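PDB 7L15: T cell receptor gamma chain from Monodelphis domestica, which forms the gamma half of a marsupial gamma mu T cell receptor, pairing with a mu chain and probably taking part in antigen recognition. Local coordinates for residues A21-K26 and V35-S40; G143-L148 and T159-D164. All coordinates share one frame; numbering follows the deposited sequence.

Contact 1: A21-K26 and V35-S40; sequences ASLNCK and VHWYRS
The pin of the immunoglobulin V fold lies here: C25 of strand 21-26 and W37 of strand 35-40 meet in the core between the two sheets of the sandwich, next to the disulfide that joins C25 to C97. The strands belong to opposite sheets, their axes 10.2 Å apart at closest approach and their directions 138° from each other, so the space between them is bridged by side chains. W37 spans most of it. With its CG anti to the carbonyl carbon, the indole reaches across and brings the far edge of its six-membered ring up to strand 21-26. C25 CB packs 3.7 Å from W37 CZ2, approaching obliquely to the ring, while L23 CB lies 4.0 Å from W37 CH2. Main-chain atoms complete the seat: the carbonyl L23 O is 4.0 Å from W37 CH2, and N24 O, 4.1 Å from the same CH2, sits at the rim of the indole near its plane. L23 and C25 therefore flank the ring end from one strand, with N24 between them turning its own side chain away. From the neighbouring strand 79-84, C80 and L82 also touch W37, and L50 does so from strand 47-53. The sulfur of C25 is held anti to the backbone N (chi1 -176°), the setting from which it bonds to C97. From there C25 SG stands 5.5 Å from the centroid of the six-membered ring of W37, an oblique sulfur-aromatic contact 35° off the ring normal.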
ATOM      1  N   ALA B  21      -4.861 -17.565  14.686  1.00 59.16           N
ATOM      2  CA  ALA B  21      -4.554 -17.178  13.320  1.00 47.96           C
ATOM      3  C   ALA B  21      -3.131 -17.587  12.996  1.00 52.51           C
ATOM      4  O   ALA B  21      -2.226 -17.338  13.794  1.00 53.62           O
ATOM      5  CB  ALA B  21      -4.732 -15.665  13.137  1.00 50.75           C
ATOM      6  N   SER B  22      -2.937 -18.182  11.821  1.00 46.90           N
ATOM      7  CA  SER B  22      -1.626 -18.600  11.345  1.00 64.98           C
ATOM      8  C   SER B  22      -1.228 -17.725  10.168  1.00 61.69           C
ATOM      9  O   SER B  22      -1.935 -17.680   9.154  1.00 62.66           O
ATOM     10  CB  SER B  22      -1.626 -20.072  10.928  1.00 67.89           C
ATOM     11  OG  SER B  22      -2.148 -20.882  11.965  1.00 83.47           O
ATOM     12  N   LEU B  23      -0.088 -17.060  10.291  1.00 58.74           N
ATOM     13  CA  LEU B  23       0.403 -16.156   9.268  1.00 53.82           C
ATOM     14  C   LEU B  23       1.592 -16.803   8.586  1.00 55.32           C
ATOM     15  O   LEU B  23       2.442 -17.396   9.252  1.00 66.11           O
ATOM     16  CB  LEU B  23       0.793 -14.803   9.871  1.00 54.97           C
ATOM     17  CG  LEU B  23      -0.388 -13.910  10.263  1.00 51.10           C
ATOM     18  CD1 LEU B  23      -0.843 -14.203  11.650  1.00 54.52           C
ATOM     19  CD2 LEU B  23      -0.008 -12.459  10.131  1.00 54.40           C
ATOM     20  N   ASN B  24       1.647 -16.687   7.263  1.00 50.69           N
ATOM     21  CA  ASN B  24       2.649 -17.360   6.453  1.00 61.03           C
ATOM     22  C   ASN B  24       3.724 -16.388   5.984  1.00 57.34           C
ATOM     23  O   ASN B  24       3.433 -15.239   5.643  1.00 62.78           O
ATOM     24  CB  ASN B  24       2.003 -18.024   5.234  1.00 65.55           C
ATOM     25  CG  ASN B  24       0.963 -19.058   5.615  1.00 77.55           C
ATOM     26  OD1 ASN B  24       1.030 -19.671   6.684  1.00 77.68           O
ATOM     27  ND2 ASN B  24      -0.003 -19.272   4.727  1.00 81.62           N
ATOM     28  N   CYS B  25       4.963 -16.865   5.952  1.00 59.73           N
ATOM     29  CA  CYS B  25       6.092 -16.119   5.394  1.00 70.09           C
ATOM     30  C   CYS B  25       6.919 -17.100   4.568  1.00 79.43           C
ATOM     31  O   CYS B  25       7.635 -17.937   5.128  1.00 84.54           O
ATOM     32  CB  CYS B  25       6.935 -15.484   6.500  1.00 67.03           C
ATOM     33  SG  CYS B  25       8.307 -14.419   5.944  1.00 72.39           S
ATOM     34  N   LYS B  26       6.812 -17.008   3.244  1.00 75.59           N
ATOM     35  CA  LYS B  26       7.702 -17.735   2.342  1.00 72.74           C
ATOM     36  C   LYS B  26       8.925 -16.859   2.086  1.00 74.25           C
ATOM     37  O   LYS B  26       8.823 -15.812   1.439  1.00 80.58           O
ATOM     38  CB  LYS B  26       6.989 -18.101   1.041  1.00 68.71           C
ATOM     39  N   VAL B  35      14.218 -15.371  11.321  1.00 60.95           N
ATOM     40  CA  VAL B  35      13.024 -14.761  10.757  1.00 59.36           C
ATOM     41  C   VAL B  35      12.382 -13.934  11.860  1.00 58.21           C
ATOM     42  O   VAL B  35      12.110 -14.455  12.950  1.00 53.40           O
ATOM     43  CB  VAL B  35      12.056 -15.823  10.220  1.00 63.31           C
ATOM     44  CG1 VAL B  35      10.812 -15.165   9.645  1.00 61.60           C
ATOM     45  CG2 VAL B  35      12.753 -16.675   9.163  1.00 62.60           C
ATOM     46  N   HIS B  36      12.160 -12.646  11.584  1.00 60.00           N
ATOM     47  CA  HIS B  36      11.642 -11.693  12.561  1.00 56.99           C
ATOM     48  C   HIS B  36      10.196 -11.352  12.234  1.00 51.73           C
ATOM     49  O   HIS B  36       9.834 -11.247  11.064  1.00 57.74           O
ATOM     50  CB  HIS B  36      12.477 -10.411  12.573  1.00 50.33           C
ATOM     51  CG  HIS B  36      13.946 -10.647  12.730  1.00 51.86           C
ATOM     52  ND1 HIS B  36      14.618 -10.384  13.906  1.00 54.05           N
ATOM     53  CD2 HIS B  36      14.874 -11.116  11.861  1.00 49.92           C
ATOM     54  CE1 HIS B  36      15.897 -10.681  13.755  1.00 51.77           C
ATOM     55  NE2 HIS B  36      16.079 -11.126  12.522  1.00 52.77           N
ATOM     56  N   TRP B  37       9.376 -11.166  13.268  1.00 49.98           N
ATOM     57  CA  TRP B  37       7.954 -10.861  13.110  1.00 50.16           C
ATOM     58  C   TRP B  37       7.650  -9.539  13.792  1.00 48.94           C
ATOM     59  O   TRP B  37       7.723  -9.446  15.020  1.00 50.23           O
ATOM     60  CB  TRP B  37       7.069 -11.970  13.678  1.00 50.12           C
ATOM     61  CG  TRP B  37       6.951 -13.145  12.754  1.00 52.95           C
ATOM     62  CD1 TRP B  37       7.664 -14.300  12.806  1.00 51.93           C
ATOM     63  CD2 TRP B  37       6.080 -13.262  11.625  1.00 41.10           C
ATOM     64  NE1 TRP B  37       7.284 -15.140  11.785  1.00 51.04           N
ATOM     65  CE2 TRP B  37       6.311 -14.525  11.047  1.00 56.54           C
ATOM     66  CE3 TRP B  37       5.115 -12.435  11.061  1.00 46.85           C
ATOM     67  CZ2 TRP B  37       5.621 -14.972   9.927  1.00 58.44           C
ATOM     68  CZ3 TRP B  37       4.434 -12.881   9.934  1.00 49.76           C
ATOM     69  CH2 TRP B  37       4.688 -14.137   9.386  1.00 47.05           C
ATOM     70  N   TYR B  38       7.304  -8.529  12.993  1.00 44.77           N
ATOM     71  CA  TYR B  38       6.961  -7.196  13.463  1.00 40.11           C
ATOM     72  C   TYR B  38       5.459  -6.979  13.327  1.00 48.09           C
ATOM     73  O   TYR B  38       4.796  -7.600  12.491  1.00 46.43           O
ATOM     74  CB  TYR B  38       7.707  -6.106  12.659  1.00 39.58           C
ATOM     75  CG  TYR B  38       9.202  -5.995  12.982  1.00 44.67           C
ATOM     76  CD1 TYR B  38      10.119  -6.890  12.456  1.00 44.48           C
ATOM     77  CD2 TYR B  38       9.677  -4.976  13.790  1.00 51.21           C
ATOM     78  CE1 TYR B  38      11.476  -6.790  12.744  1.00 47.31           C
ATOM     79  CE2 TYR B  38      11.025  -4.860  14.078  1.00 45.64           C
ATOM     80  CZ  TYR B  38      11.918  -5.768  13.561  1.00 50.74           C
ATOM     81  OH  TYR B  38      13.258  -5.641  13.855  1.00 47.51           O
ATOM     82  N   ARG B  39       4.924  -6.098  14.164  1.00 43.36           N
ATOM     83  CA  ARG B  39       3.522  -5.731  14.113  1.00 45.66           C
ATOM     84  C   ARG B  39       3.401  -4.224  14.008  1.00 45.61           C
ATOM     85  O   ARG B  39       4.118  -3.480  14.682  1.00 45.13           O
ATOM     86  CB  ARG B  39       2.743  -6.215  15.337  1.00 43.66           C
ATOM     87  CG  ARG B  39       1.289  -5.724  15.345  1.00 44.24           C
ATOM     88  CD  ARG B  39       0.470  -6.380  16.445  1.00 50.30           C
ATOM     89  NE  ARG B  39       1.003  -6.057  17.760  1.00 44.52           N
ATOM     90  CZ  ARG B  39       0.589  -6.605  18.893  1.00 45.24           C
ATOM     91  NH1 ARG B  39      -0.379  -7.517  18.887  1.00 44.68           N
ATOM     92  NH2 ARG B  39       1.136  -6.218  20.031  1.00 42.85           N
ATOM     93  N   SER B  40       2.450  -3.788  13.197  1.00 37.38           N
ATOM     94  CA  SER B  40       2.158  -2.385  13.003  1.00 39.01           C
ATOM     95  C   SER B  40       0.691  -2.125  13.323  1.00 40.45           C
ATOM     96  O   SER B  40      -0.191  -2.786  12.766  1.00 40.44           O
ATOM     97  CB  SER B  40       2.470  -1.995  11.567  1.00 41.36           C
ATOM     98  OG  SER B  40       1.925  -0.745  11.276  1.00 47.91           O
TER

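Contact 2: G143-L148 and T159-D164; sequences GTYICL and TYWKED
W161 crosses from strand 159-163 to strand 143-148 and pushes the outer end of its indole between Y145 and C147. With CG anti to the carbonyl carbon (chi1 -53°), the indole of W161 swings towards strand 143-148, and W161 CZ3 comes within 3.5 Å of Y145 CB. On the other side of the ring end, W161 CZ2 lies 4.0 Å from C147 CB. The backbone closes in as well: C147 N lies 3.9 Å from W161 CZ2, at the ring edge and in its plane, while I146 N approaches CH2 obliquely. Y145 touches W161 chiefly through CB, whereas the end of its phenol leads away from strand 159-163 and its side chain packs among P132, V192 and L201. This is the tryptophan core of an immunoglobulin C1 domain, in which the two strands come from facing sheets with axes 10.3 Å apart and directions 148° from each other. In the usual arrangement, the cysteine at the position of C147 is bonded to one on the strand equivalent to 201-206, but here Y203 of that strand touches C147 and also meets W161 edge-to-face. With C147 SG anti to the backbone N (chi1 -178°), the sulfur stands 5.7 Å from W161 CZ2 and leaves CB to touch. The indole's polar edge is satisfied within the domain, W161 NE1 being hydrogen-bonded to S188 OG, and S188 also pairs through its backbone with C147.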
ATOM      1  N   GLY B 143      -6.051   4.676 -24.363  1.00 46.22           N
ATOM      2  CA  GLY B 143      -7.237   3.951 -23.962  1.00 51.15           C
ATOM      3  C   GLY B 143      -7.147   3.496 -22.528  1.00 50.10           C
ATOM      4  O   GLY B 143      -6.071   3.124 -22.061  1.00 47.96           O
ATOM      5  N   THR B 144      -8.268   3.518 -21.818  1.00 48.81           N
ATOM      6  CA  THR B 144      -8.295   3.218 -20.390  1.00 45.74           C
ATOM      7  C   THR B 144      -9.083   1.937 -20.135  1.00 43.18           C
ATOM      8  O   THR B 144     -10.261   1.838 -20.499  1.00 46.14           O
ATOM      9  CB  THR B 144      -8.895   4.377 -19.596  1.00 36.23           C
ATOM     10  OG1 THR B 144      -8.164   5.579 -19.881  1.00 36.97           O
ATOM     11  CG2 THR B 144      -8.819   4.098 -18.097  1.00 34.67           C
ATOM     12  N   TYR B 145      -8.415   0.956 -19.546  1.00 46.35           N
ATOM     13  CA  TYR B 145      -9.057  -0.232 -19.017  1.00 38.19           C
ATOM     14  C   TYR B 145      -9.462   0.050 -17.587  1.00 40.14           C
ATOM     15  O   TYR B 145      -8.717   0.662 -16.828  1.00 40.65           O
ATOM     16  CB  TYR B 145      -8.118  -1.439 -19.038  1.00 42.57           C
ATOM     17  CG  TYR B 145      -7.551  -1.764 -20.381  1.00 51.56           C
ATOM     18  CD1 TYR B 145      -6.416  -1.113 -20.853  1.00 54.94           C
ATOM     19  CD2 TYR B 145      -8.146  -2.720 -21.187  1.00 54.26           C
ATOM     20  CE1 TYR B 145      -5.896  -1.412 -22.100  1.00 60.25           C
ATOM     21  CE2 TYR B 145      -7.635  -3.023 -22.421  1.00 61.57           C
ATOM     22  CZ  TYR B 145      -6.510  -2.371 -22.877  1.00 64.24           C
ATOM     23  OH  TYR B 145      -6.016  -2.692 -24.122  1.00 74.67           O
ATOM     24  N   ILE B 146     -10.645  -0.401 -17.219  1.00 41.24           N
ATOM     25  CA  ILE B 146     -11.174  -0.146 -15.894  1.00 40.65           C
ATOM     26  C   ILE B 146     -11.620  -1.476 -15.316  1.00 43.48           C
ATOM     27  O   ILE B 146     -12.381  -2.205 -15.957  1.00 44.83           O
ATOM     28  CB  ILE B 146     -12.353   0.844 -15.947  1.00 43.85           C
ATOM     29  CG1 ILE B 146     -11.909   2.179 -16.554  1.00 42.02           C
ATOM     30  CG2 ILE B 146     -12.968   1.013 -14.559  1.00 42.86           C
ATOM     31  CD1 ILE B 146     -13.092   3.072 -16.994  1.00 40.90           C
ATOM     32  N   CYS B 147     -11.165  -1.795 -14.111  1.00 38.21           N
ATOM     33  CA  CYS B 147     -11.768  -2.902 -13.386  1.00 43.50           C
ATOM     34  C   CYS B 147     -12.343  -2.415 -12.066  1.00 40.62           C
ATOM     35  O   CYS B 147     -11.600  -1.939 -11.199  1.00 41.36           O
ATOM     36  CB  CYS B 147     -10.794  -4.045 -13.123  1.00 45.09           C
ATOM     37  SG  CYS B 147     -11.739  -5.365 -12.277  1.00 49.99           S
ATOM     38  N   LEU B 148     -13.651  -2.588 -11.908  1.00 39.67           N
ATOM     39  CA  LEU B 148     -14.344  -2.375 -10.643  1.00 44.60           C
ATOM     40  C   LEU B 148     -14.500  -3.719  -9.927  1.00 41.30           C
ATOM     41  O   LEU B 148     -15.015  -4.683 -10.500  1.00 44.43           O
ATOM     42  CB  LEU B 148     -15.709  -1.733 -10.890  1.00 37.27           C
ATOM     43  CG  LEU B 148     -16.731  -1.760  -9.742  1.00 48.68           C
ATOM     44  CD1 LEU B 148     -16.263  -0.900  -8.571  1.00 42.66           C
ATOM     45  CD2 LEU B 148     -18.079  -1.278 -10.227  1.00 50.37           C
ATOM     46  N   THR B 159      -4.549  -5.547  -6.205  1.00 39.17           N
ATOM     47  CA  THR B 159      -4.814  -5.660  -7.632  1.00 40.90           C
ATOM     48  C   THR B 159      -3.608  -5.136  -8.397  1.00 48.23           C
ATOM     49  O   THR B 159      -2.920  -4.224  -7.934  1.00 47.94           O
ATOM     50  CB  THR B 159      -6.064  -4.874  -8.063  1.00 43.79           C
ATOM     51  OG1 THR B 159      -5.812  -3.472  -7.935  1.00 47.91           O
ATOM     52  CG2 THR B 159      -7.263  -5.230  -7.212  1.00 44.33           C
ATOM     53  N   TYR B 160      -3.348  -5.723  -9.566  1.00 44.15           N
ATOM     54  CA  TYR B 160      -2.236  -5.274 -10.388  1.00 39.89           C
ATOM     55  C   TYR B 160      -2.475  -5.676 -11.842  1.00 46.31           C
ATOM     56  O   TYR B 160      -3.182  -6.643 -12.140  1.00 49.31           O
ATOM     57  CB  TYR B 160      -0.878  -5.794  -9.867  1.00 45.88           C
ATOM     58  CG  TYR B 160      -0.847  -7.234  -9.333  1.00 48.37           C
ATOM     59  CD1 TYR B 160      -1.439  -7.555  -8.121  1.00 53.29           C
ATOM     60  CD2 TYR B 160      -0.191  -8.250 -10.024  1.00 50.46           C
ATOM     61  CE1 TYR B 160      -1.420  -8.850  -7.617  1.00 58.56           C
ATOM     62  CE2 TYR B 160      -0.149  -9.569  -9.518  1.00 45.53           C
ATOM     63  CZ  TYR B 160      -0.772  -9.853  -8.309  1.00 55.39           C
ATOM     64  OH  TYR B 160      -0.778 -11.124  -7.765  1.00 52.68           O
ATOM     65  N   TRP B 161      -1.886  -4.897 -12.740  1.00 46.39           N
ATOM     66  CA  TRP B 161      -1.956  -5.105 -14.174  1.00 43.95           C
ATOM     67  C   TRP B 161      -0.565  -5.441 -14.688  1.00 47.12           C
ATOM     68  O   TRP B 161       0.407  -4.782 -14.321  1.00 57.07           O
ATOM     69  CB  TRP B 161      -2.473  -3.855 -14.885  1.00 46.85           C
ATOM     70  CG  TRP B 161      -3.771  -3.330 -14.342  1.00 43.65           C
ATOM     71  CD1 TRP B 161      -3.980  -2.749 -13.118  1.00 43.62           C
ATOM     72  CD2 TRP B 161      -5.036  -3.324 -15.011  1.00 41.79           C
ATOM     73  NE1 TRP B 161      -5.305  -2.394 -12.983  1.00 40.82           N
ATOM     74  CE2 TRP B 161      -5.972  -2.731 -14.131  1.00 38.74           C
ATOM     75  CE3 TRP B 161      -5.472  -3.764 -16.270  1.00 45.18           C
ATOM     76  CZ2 TRP B 161      -7.317  -2.567 -14.467  1.00 41.09           C
ATOM     77  CZ3 TRP B 161      -6.825  -3.602 -16.605  1.00 47.09           C
ATOM     78  CH2 TRP B 161      -7.728  -3.012 -15.701  1.00 43.17           C
ATOM     79  N   LYS B 162      -0.470  -6.463 -15.536  1.00 49.44           N
ATOM     80  CA  LYS B 162       0.772  -6.800 -16.212  1.00 52.45           C
ATOM     81  C   LYS B 162       0.526  -6.900 -17.710  1.00 58.11           C
ATOM     82  O   LYS B 162      -0.585  -7.204 -18.155  1.00 62.17           O
ATOM     83  CB  LYS B 162       1.350  -8.117 -15.715  1.00 54.22           C
ATOM     84  CG  LYS B 162       1.719  -8.153 -14.250  1.00 63.18           C
ATOM     85  CD  LYS B 162       2.515  -9.422 -13.948  1.00 73.94           C
ATOM     86  CE  LYS B 162       2.892  -9.479 -12.482  1.00 76.10           C
ATOM     87  NZ  LYS B 162       3.323  -8.135 -12.034  1.00 78.98           N
ATOM     88  N   GLU B 163       1.564  -6.643 -18.494  1.00 54.76           N
ATOM     89  CA  GLU B 163       1.500  -6.950 -19.915  1.00 64.76           C
ATOM     90  C   GLU B 163       2.351  -8.177 -20.195  1.00 63.93           C
ATOM     91  O   GLU B 163       3.355  -8.417 -19.520  1.00 65.24           O
ATOM     92  CB  GLU B 163       1.963  -5.774 -20.775  1.00 70.43           C
ATOM     93  CG  GLU B 163       3.397  -5.358 -20.580  1.00 78.49           C
ATOM     94  CD  GLU B 163       3.727  -4.128 -21.390  1.00 85.78           C
ATOM     95  OE1 GLU B 163       4.436  -3.234 -20.870  1.00 90.28           O
ATOM     96  OE2 GLU B 163       3.252  -4.049 -22.544  1.00 83.41           O
ATOM     97  N   ASP B 164       1.914  -8.976 -21.168  1.00 68.36           N
ATOM     98  CA  ASP B 164       2.638 -10.195 -21.506  1.00 82.51           C
ATOM     99  C   ASP B 164       4.058  -9.850 -21.940  1.00 88.93           C
ATOM    100  O   ASP B 164       4.272  -8.947 -22.754  1.00 82.67           O
ATOM    101  CB  ASP B 164       1.911 -10.962 -22.612  1.00 87.12           C
ATOM    102  CG  ASP B 164       0.493 -11.341 -22.225  1.00 94.75           C
ATOM    103  OD1 ASP B 164       0.008 -10.872 -21.169  1.00 97.05           O
ATOM    104  OD2 ASP B 164      -0.138 -12.110 -22.981  1.00 97.97           O
TER

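In the fold
Contacts 1 and 2 are buried counterparts in two successive immunoglobulin domains, their centres 30 Å apart and their nearest atoms about 14 Å apart. Each sets a tryptophan from one sheet against a cysteine-bearing strand of the other, but the sulfur chemistry differs: contact 1 has a disulfide beside its indole, contact 2 an aromatic neighbour, Y203. The mu chain also reaches them from different sides. In the V-set domain it meets the tryptophan-bearing strand, through H36, Y38 and S40; in the C1-set domain it packs on the cysteine-bearing strand, through T144, I146 and L148. Opposite sheets of the two sandwiches thus face the partner subunit.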